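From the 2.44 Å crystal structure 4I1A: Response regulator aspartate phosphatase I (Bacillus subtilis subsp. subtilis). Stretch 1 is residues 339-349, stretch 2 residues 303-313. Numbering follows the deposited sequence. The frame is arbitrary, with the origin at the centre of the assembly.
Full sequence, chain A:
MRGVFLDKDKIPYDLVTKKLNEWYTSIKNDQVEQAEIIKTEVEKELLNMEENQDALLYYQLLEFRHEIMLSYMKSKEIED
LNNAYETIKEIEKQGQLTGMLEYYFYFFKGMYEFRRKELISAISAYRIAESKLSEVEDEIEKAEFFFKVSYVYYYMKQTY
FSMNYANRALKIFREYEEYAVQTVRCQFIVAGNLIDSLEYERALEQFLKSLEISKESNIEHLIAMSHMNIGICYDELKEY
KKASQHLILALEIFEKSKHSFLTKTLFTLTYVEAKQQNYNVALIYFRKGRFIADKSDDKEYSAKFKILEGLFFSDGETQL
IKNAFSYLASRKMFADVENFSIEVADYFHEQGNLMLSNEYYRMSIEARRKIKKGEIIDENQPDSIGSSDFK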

ATOM      1  N   ASN A 339      -8.221  -0.588  -9.913  1.00 40.42           N
ATOM      2  CA  ASN A 339      -8.585   0.498  -9.023  1.00 40.54           C
ATOM      3  C   ASN A 339      -8.634   1.867  -9.707  1.00 52.39           C
ATOM      4  O   ASN A 339      -9.603   2.611  -9.542  1.00 55.66           O
ATOM      5  CB  ASN A 339      -7.665   0.503  -7.788  1.00 41.41           C
ATOM      6  CG  ASN A 339      -7.841  -0.756  -6.934  1.00 62.27           C
ATOM      7  OD1 ASN A 339      -6.946  -1.134  -6.176  1.00 76.32           O
ATOM      8  ND2 ASN A 339      -9.002  -1.415  -7.065  1.00 55.47           N
ATOM      9  N   PHE A 340      -7.607   2.193 -10.487  1.00 47.78           N
ATOM     10  CA  PHE A 340      -7.568   3.490 -11.155  1.00 46.75           C
ATOM     11  C   PHE A 340      -8.613   3.648 -12.244  1.00 41.79           C
ATOM     12  O   PHE A 340      -9.192   4.727 -12.405  1.00 45.61           O
ATOM     13  CB  PHE A 340      -6.173   3.803 -11.694  1.00 43.93           C
ATOM     14  CG  PHE A 340      -5.272   4.381 -10.675  1.00 54.61           C
ATOM     15  CD1 PHE A 340      -5.240   5.748 -10.474  1.00 67.55           C
ATOM     16  CD2 PHE A 340      -4.476   3.563  -9.878  1.00 71.79           C
ATOM     17  CE1 PHE A 340      -4.406   6.303  -9.505  1.00 79.53           C
ATOM     18  CE2 PHE A 340      -3.639   4.105  -8.903  1.00 76.15           C
ATOM     19  CZ  PHE A 340      -3.605   5.480  -8.718  1.00 83.82           C
ATOM     20  N   SER A 341      -8.859   2.587 -13.001  1.00 38.96           N
ATOM     21  CA  SER A 341      -9.862   2.672 -14.056  1.00 41.37           C
ATOM     22  C   SER A 341     -11.287   2.858 -13.503  1.00 47.37           C
ATOM     23  O   SER A 341     -12.159   3.443 -14.173  1.00 43.77           O
ATOM     24  CB  SER A 341      -9.810   1.447 -14.960  1.00 44.22           C
ATOM     25  OG  SER A 341     -10.158   0.274 -14.256  1.00 49.83           O
ATOM     26  N   ILE A 342     -11.531   2.355 -12.297  1.00 40.76           N
ATOM     27  CA  ILE A 342     -12.812   2.613 -11.646  1.00 46.38           C
ATOM     28  C   ILE A 342     -12.928   4.100 -11.268  1.00 45.14           C
ATOM     29  O   ILE A 342     -13.975   4.732 -11.471  1.00 52.65           O
ATOM     30  CB  ILE A 342     -13.013   1.728 -10.401  1.00 46.71           C
ATOM     31  CG1 ILE A 342     -13.319   0.281 -10.809  1.00 43.19           C
ATOM     32  CG2 ILE A 342     -14.120   2.307  -9.489  1.00 39.52           C
ATOM     33  CD1 ILE A 342     -13.186  -0.724  -9.616  1.00 37.28           C
ATOM     34  N   GLU A 343     -11.855   4.657 -10.713  1.00 36.72           N
ATOM     35  CA  GLU A 343     -11.838   6.075 -10.364  1.00 45.89           C
ATOM     36  C   GLU A 343     -12.054   6.938 -11.601  1.00 48.92           C
ATOM     37  O   GLU A 343     -12.780   7.932 -11.564  1.00 51.40           O
ATOM     38  CB  GLU A 343     -10.515   6.446  -9.704  1.00 59.50           C
ATOM     39  CG  GLU A 343     -10.286   5.758  -8.373  1.00 66.87           C
ATOM     40  CD  GLU A 343     -10.146   6.742  -7.249  1.00 90.53           C
ATOM     41  OE1 GLU A 343      -9.231   6.565  -6.412  1.00103.36           O
ATOM     42  OE2 GLU A 343     -10.944   7.706  -7.211  1.00 95.59           O
ATOM     43  N   VAL A 344     -11.429   6.534 -12.701  1.00 43.60           N
ATOM     44  CA  VAL A 344     -11.563   7.247 -13.957  1.00 44.06           C
ATOM     45  C   VAL A 344     -12.978   7.104 -14.506  1.00 45.18           C
ATOM     46  O   VAL A 344     -13.580   8.079 -14.974  1.00 53.53           O
ATOM     47  CB  VAL A 344     -10.502   6.773 -14.993  1.00 46.73           C
ATOM     48  CG1 VAL A 344     -10.747   7.424 -16.342  1.00 39.82           C
ATOM     49  CG2 VAL A 344      -9.104   7.121 -14.493  1.00 43.51           C
ATOM     50  N   ALA A 345     -13.505   5.886 -14.436  1.00 48.75           N
ATOM     51  CA  ALA A 345     -14.885   5.622 -14.831  1.00 47.54           C
ATOM     52  C   ALA A 345     -15.872   6.422 -13.991  1.00 49.94           C
ATOM     53  O   ALA A 345     -16.839   6.964 -14.546  1.00 46.92           O
ATOM     54  CB  ALA A 345     -15.204   4.141 -14.749  1.00 38.23           C
ATOM     55  N   ASP A 346     -15.645   6.498 -12.671  1.00 37.04           N
ATOM     56  CA  ASP A 346     -16.565   7.256 -11.805  1.00 44.11           C
ATOM     57  C   ASP A 346     -16.585   8.731 -12.197  1.00 49.42           C
ATOM     58  O   ASP A 346     -17.642   9.353 -12.334  1.00 52.16           O
ATOM     59  CB  ASP A 346     -16.210   7.124 -10.316  1.00 45.35           C
ATOM     60  CG  ASP A 346     -16.484   5.733  -9.762  1.00 50.65           C
ATOM     61  OD1 ASP A 346     -17.120   4.914 -10.467  1.00 51.18           O
ATOM     62  OD2 ASP A 346     -16.051   5.455  -8.624  1.00 56.35           O
ATOM     63  N   TYR A 347     -15.392   9.267 -12.390  1.00 42.01           N
ATOM     64  CA  TYR A 347     -15.197  10.654 -12.768  1.00 44.05           C
ATOM     65  C   TYR A 347     -15.933  11.031 -14.061  1.00 46.38           C
ATOM     66  O   TYR A 347     -16.585  12.072 -14.126  1.00 54.49           O
ATOM     67  CB  TYR A 347     -13.691  10.950 -12.872  1.00 39.77           C
ATOM     68  CG  TYR A 347     -13.378  12.316 -13.430  1.00 45.52           C
ATOM     69  CD1 TYR A 347     -13.292  12.527 -14.804  1.00 44.40           C
ATOM     70  CD2 TYR A 347     -13.191  13.401 -12.586  1.00 48.01           C
ATOM     71  CE1 TYR A 347     -13.015  13.778 -15.318  1.00 46.47           C
ATOM     72  CE2 TYR A 347     -12.927  14.660 -13.096  1.00 47.05           C
ATOM     73  CZ  TYR A 347     -12.834  14.842 -14.461  1.00 52.30           C
ATOM     74  OH  TYR A 347     -12.550  16.102 -14.974  1.00 67.98           O
ATOM     75  N   PHE A 348     -15.825  10.192 -15.083  1.00 47.85           N
ATOM     76  CA  PHE A 348     -16.522  10.447 -16.341  1.00 49.24           C
ATOM     77  C   PHE A 348     -18.037  10.263 -16.196  1.00 52.39           C
ATOM     78  O   PHE A 348     -18.823  10.940 -16.871  1.00 53.80           O
ATOM     79  CB  PHE A 348     -15.963   9.575 -17.475  1.00 52.00           C
ATOM     80  CG  PHE A 348     -14.598  10.003 -17.945  1.00 51.51           C
ATOM     81  CD1 PHE A 348     -14.314  11.343 -18.150  1.00 56.50           C
ATOM     82  CD2 PHE A 348     -13.585   9.070 -18.133  1.00 51.75           C
ATOM     83  CE1 PHE A 348     -13.041  11.752 -18.561  1.00 59.27           C
ATOM     84  CE2 PHE A 348     -12.323   9.467 -18.541  1.00 46.29           C
ATOM     85  CZ  PHE A 348     -12.051  10.810 -18.753  1.00 54.60           C
ATOM     86  N   HIS A 349     -18.445   9.360 -15.313  1.00 45.93           N
ATOM     87  CA  HIS A 349     -19.859   9.227 -14.998  1.00 46.37           C
ATOM     88  C   HIS A 349     -20.396  10.526 -14.385  1.00 49.10           C
ATOM     89  O   HIS A 349     -21.450  11.016 -14.784  1.00 50.83           O
ATOM     90  CB  HIS A 349     -20.092   8.050 -14.056  1.00 50.08           C
ATOM     91  CG  HIS A 349     -21.484   7.975 -13.528  1.00 59.21           C
ATOM     92  ND1 HIS A 349     -22.480   7.232 -14.139  1.00 56.19           N
ATOM     93  CD2 HIS A 349     -22.065   8.551 -12.447  1.00 60.63           C
ATOM     94  CE1 HIS A 349     -23.602   7.359 -13.457  1.00 64.76           C
ATOM     95  NE2 HIS A 349     -23.375   8.156 -12.424  1.00 69.04           N
TER
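Stretch 2 303-313: AKFKILEGLFF

Two helices that run side by side in the same direction, with almost no crossing angle, can touch along their whole length, and the residues that touch then recur with the periodicity of the helix itself. Residues 339-349 and 303-313 of this response regulator aspartate phosphatase illustrate the principle. Both stretches are helical, each belonging to a helix that begins earlier in the chain. Their N-to-C directions differ by 2°, so the pair is parallel, and the axes approach to 11.9 Å. That spacing is wide, and side chains rather than backbones fill it. No hydrogen bond crosses the interface, which buries 395 Å² in all.

Along stretch 1, contacts come at steps of three or four residues, bringing Phe-340, Val-344, Tyr-347 and Phe-348 to stretch 2. Asn-339 lies beyond reach of its partner. Phe-340 points toward stretch 2 and sets its ring obliquely against two side chains one turn apart: CE2 of Phe-340 is 3.9 Å from CE of Lys-304, and CD1 of Phe-340 is 4.3 Å from CD1 of Ile-307. Lys-304 thus contributes the aliphatic part of its extended chain, while its NZ is hydrogen-bonded elsewhere in the structure. Ser-341 points away, and Ile-342 is out of reach.

One turn after Phe-340, Val-344 marks the register, its CA lying 7.9 Å from CA of Leu-311. Its CB points sideways, yet one methyl serves two neighbours: CG2 of Val-344 is 4.0 Å from CG2 of Ile-307 and 4.1 Å from CD2 of Leu-311. Ile-307 is consequently shared between Phe-340 and Val-344. Ala-345 and Asp-346 fall outside the contact.

Tyr-347 again points toward stretch 2. Leu-311 lies over one face of its ring, with CD1 of Tyr-347 3.9 Å from CD1 of Leu-311, and the ring also meets Phe-312, CE2 of Tyr-347 being 3.7 Å from CE1 of Phe-312. These two rings are nearly perpendicular, at 86°, with centroids 5.6 Å apart, in an oblique arrangement. Here stretch 2 departs from a regular helix, with a wider pi-type turn at 309-313, although Phe-313 N still bonds to Glu-309 O at 2.9 Å.

Phe-348 closes the series. Its CB points sideways, but the end of its ring comes nearer, placing CZ of Phe-348 4.2 Å from CD1 of Leu-311. Leu-311 therefore touches Val-344, Tyr-347 and Phe-348, and has the largest covered area of any residue in the pair; His-349 lies out of reach.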

ATOM      1  N   ALA A 303       3.665   6.869 -15.089  1.00 52.56           N
ATOM      2  CA  ALA A 303       2.408   6.518 -15.743  1.00 52.35           C
ATOM      3  C   ALA A 303       1.204   6.982 -14.913  1.00 54.85           C
ATOM      4  O   ALA A 303       0.199   7.468 -15.452  1.00 53.75           O
ATOM      5  CB  ALA A 303       2.341   5.017 -16.009  1.00 48.07           C
ATOM      6  N   LYS A 304       1.306   6.858 -13.598  1.00 43.23           N
ATOM      7  CA  LYS A 304       0.201   7.281 -12.757  1.00 45.25           C
ATOM      8  C   LYS A 304      -0.018   8.798 -12.780  1.00 45.25           C
ATOM      9  O   LYS A 304      -1.164   9.254 -12.856  1.00 45.46           O
ATOM     10  CB  LYS A 304       0.354   6.732 -11.330  1.00 48.10           C
ATOM     11  CG  LYS A 304       0.095   5.221 -11.248  1.00 48.57           C
ATOM     12  CD  LYS A 304       0.524   4.626  -9.909  1.00 58.30           C
ATOM     13  CE  LYS A 304       0.043   3.174  -9.811  1.00 61.36           C
ATOM     14  NZ  LYS A 304       0.674   2.416  -8.698  1.00 55.60           N
ATOM     15  N   PHE A 305       1.063   9.579 -12.714  1.00 41.59           N
ATOM     16  CA  PHE A 305       0.936  11.037 -12.894  1.00 44.54           C
ATOM     17  C   PHE A 305       0.316  11.402 -14.246  1.00 41.13           C
ATOM     18  O   PHE A 305      -0.491  12.328 -14.333  1.00 43.75           O
ATOM     19  CB  PHE A 305       2.266  11.763 -12.674  1.00 49.27           C
ATOM     20  CG  PHE A 305       2.593  11.982 -11.226  1.00 52.94           C
ATOM     21  CD1 PHE A 305       1.870  12.901 -10.469  1.00 47.38           C
ATOM     22  CD2 PHE A 305       3.592  11.243 -10.601  1.00 53.27           C
ATOM     23  CE1 PHE A 305       2.155  13.094  -9.115  1.00 48.58           C
ATOM     24  CE2 PHE A 305       3.883  11.435  -9.248  1.00 49.18           C
ATOM     25  CZ  PHE A 305       3.169  12.364  -8.510  1.00 46.05           C
ATOM     26  N   LYS A 306       0.632  10.625 -15.281  1.00 48.26           N
ATOM     27  CA  LYS A 306       0.014  10.829 -16.597  1.00 57.04           C
ATOM     28  C   LYS A 306      -1.511  10.662 -16.595  1.00 56.31           C
ATOM     29  O   LYS A 306      -2.211  11.302 -17.389  1.00 52.14           O
ATOM     30  CB  LYS A 306       0.658   9.948 -17.678  1.00 57.97           C
ATOM     31  CG  LYS A 306       2.145  10.224 -17.911  1.00 66.15           C
ATOM     32  CD  LYS A 306       2.465  11.731 -17.913  1.00 83.91           C
ATOM     33  CE  LYS A 306       3.930  12.024 -17.517  1.00 81.03           C
ATOM     34  NZ  LYS A 306       4.281  11.556 -16.124  1.00 57.64           N
ATOM     35  N   ILE A 307      -2.026   9.813 -15.709  1.00 50.24           N
ATOM     36  CA  ILE A 307      -3.474   9.663 -15.562  1.00 44.67           C
ATOM     37  C   ILE A 307      -4.080  10.928 -14.950  1.00 42.39           C
ATOM     38  O   ILE A 307      -5.079  11.454 -15.450  1.00 43.98           O
ATOM     39  CB  ILE A 307      -3.861   8.443 -14.684  1.00 49.66           C
ATOM     40  CG1 ILE A 307      -3.453   7.131 -15.368  1.00 48.24           C
ATOM     41  CG2 ILE A 307      -5.379   8.450 -14.388  1.00 37.31           C
ATOM     42  CD1 ILE A 307      -3.586   5.903 -14.439  1.00 47.42           C
ATOM     43  N   LEU A 308      -3.462  11.426 -13.880  1.00 42.85           N
ATOM     44  CA  LEU A 308      -3.892  12.680 -13.277  1.00 46.65           C
ATOM     45  C   LEU A 308      -3.814  13.822 -14.302  1.00 56.75           C
ATOM     46  O   LEU A 308      -4.730  14.642 -14.412  1.00 55.81           O
ATOM     47  CB  LEU A 308      -3.023  13.005 -12.060  1.00 47.39           C
ATOM     48  CG  LEU A 308      -3.111  12.058 -10.859  1.00 54.38           C
ATOM     49  CD1 LEU A 308      -2.439  12.705  -9.669  1.00 49.82           C
ATOM     50  CD2 LEU A 308      -4.572  11.630 -10.516  1.00 41.24           C
ATOM     51  N   GLU A 309      -2.721  13.855 -15.061  1.00 52.66           N
ATOM     52  CA  GLU A 309      -2.533  14.871 -16.080  1.00 50.42           C
ATOM     53  C   GLU A 309      -3.649  14.872 -17.112  1.00 52.66           C
ATOM     54  O   GLU A 309      -4.177  15.932 -17.477  1.00 48.81           O
ATOM     55  CB  GLU A 309      -1.200  14.684 -16.797  1.00 55.26           C
ATOM     56  CG  GLU A 309      -0.907  15.815 -17.780  1.00 53.20           C
ATOM     57  CD  GLU A 309       0.429  15.633 -18.477  1.00 63.95           C
ATOM     58  OE1 GLU A 309       1.135  14.651 -18.146  1.00 67.51           O
ATOM     59  OE2 GLU A 309       0.764  16.462 -19.359  1.00 71.30           O
ATOM     60  N   GLY A 310      -4.009  13.684 -17.591  1.00 52.64           N
ATOM     61  CA  GLY A 310      -5.043  13.585 -18.609  1.00 52.92           C
ATOM     62  C   GLY A 310      -6.397  13.938 -18.021  1.00 48.23           C
ATOM     63  O   GLY A 310      -7.241  14.516 -18.687  1.00 52.73           O
ATOM     64  N   LEU A 311      -6.587  13.571 -16.760  1.00 47.61           N
ATOM     65  CA  LEU A 311      -7.802  13.862 -16.013  1.00 51.69           C
ATOM     66  C   LEU A 311      -7.915  15.351 -15.678  1.00 52.93           C
ATOM     67  O   LEU A 311      -8.971  15.940 -15.858  1.00 49.85           O
ATOM     68  CB  LEU A 311      -7.772  13.044 -14.713  1.00 56.90           C
ATOM     69  CG  LEU A 311      -8.887  12.092 -14.271  1.00 61.58           C
ATOM     70  CD1 LEU A 311      -9.633  11.464 -15.424  1.00 59.52           C
ATOM     71  CD2 LEU A 311      -8.274  11.025 -13.382  1.00 54.63           C
ATOM     72  N   PHE A 312      -6.838  15.968 -15.183  1.00 56.73           N
ATOM     73  CA  PHE A 312      -6.967  17.303 -14.576  1.00 54.65           C
ATOM     74  C   PHE A 312      -6.122  18.431 -15.168  1.00 55.34           C
ATOM     75  O   PHE A 312      -6.523  19.598 -15.103  1.00 54.81           O
ATOM     76  CB  PHE A 312      -6.670  17.240 -13.060  1.00 59.01           C
ATOM     77  CG  PHE A 312      -7.543  16.268 -12.296  1.00 62.27           C
ATOM     78  CD1 PHE A 312      -8.911  16.479 -12.177  1.00 63.17           C
ATOM     79  CD2 PHE A 312      -6.996  15.154 -11.687  1.00 48.44           C
ATOM     80  CE1 PHE A 312      -9.713  15.583 -11.481  1.00 54.25           C
ATOM     81  CE2 PHE A 312      -7.795  14.259 -10.994  1.00 54.36           C
ATOM     82  CZ  PHE A 312      -9.159  14.481 -10.885  1.00 47.33           C
ATOM     83  N   PHE A 313      -4.947  18.101 -15.701  1.00 53.08           N
ATOM     84  CA  PHE A 313      -3.917  19.119 -15.931  1.00 60.91           C
ATOM     85  C   PHE A 313      -3.509  19.342 -17.395  1.00 64.73           C
ATOM     86  O   PHE A 313      -2.473  19.940 -17.686  1.00 73.89           O
ATOM     87  CB  PHE A 313      -2.697  18.806 -15.057  1.00 57.77           C
ATOM     88  CG  PHE A 313      -3.023  18.735 -13.587  1.00 54.42           C
ATOM     89  CD1 PHE A 313      -3.674  19.789 -12.955  1.00 56.74           C
ATOM     90  CD2 PHE A 313      -2.713  17.606 -12.849  1.00 50.64           C
ATOM     91  CE1 PHE A 313      -3.981  19.726 -11.604  1.00 56.13           C
ATOM     92  CE2 PHE A 313      -3.023  17.529 -11.487  1.00 48.02           C
ATOM     93  CZ  PHE A 313      -3.652  18.585 -10.866  1.00 48.29           C
TER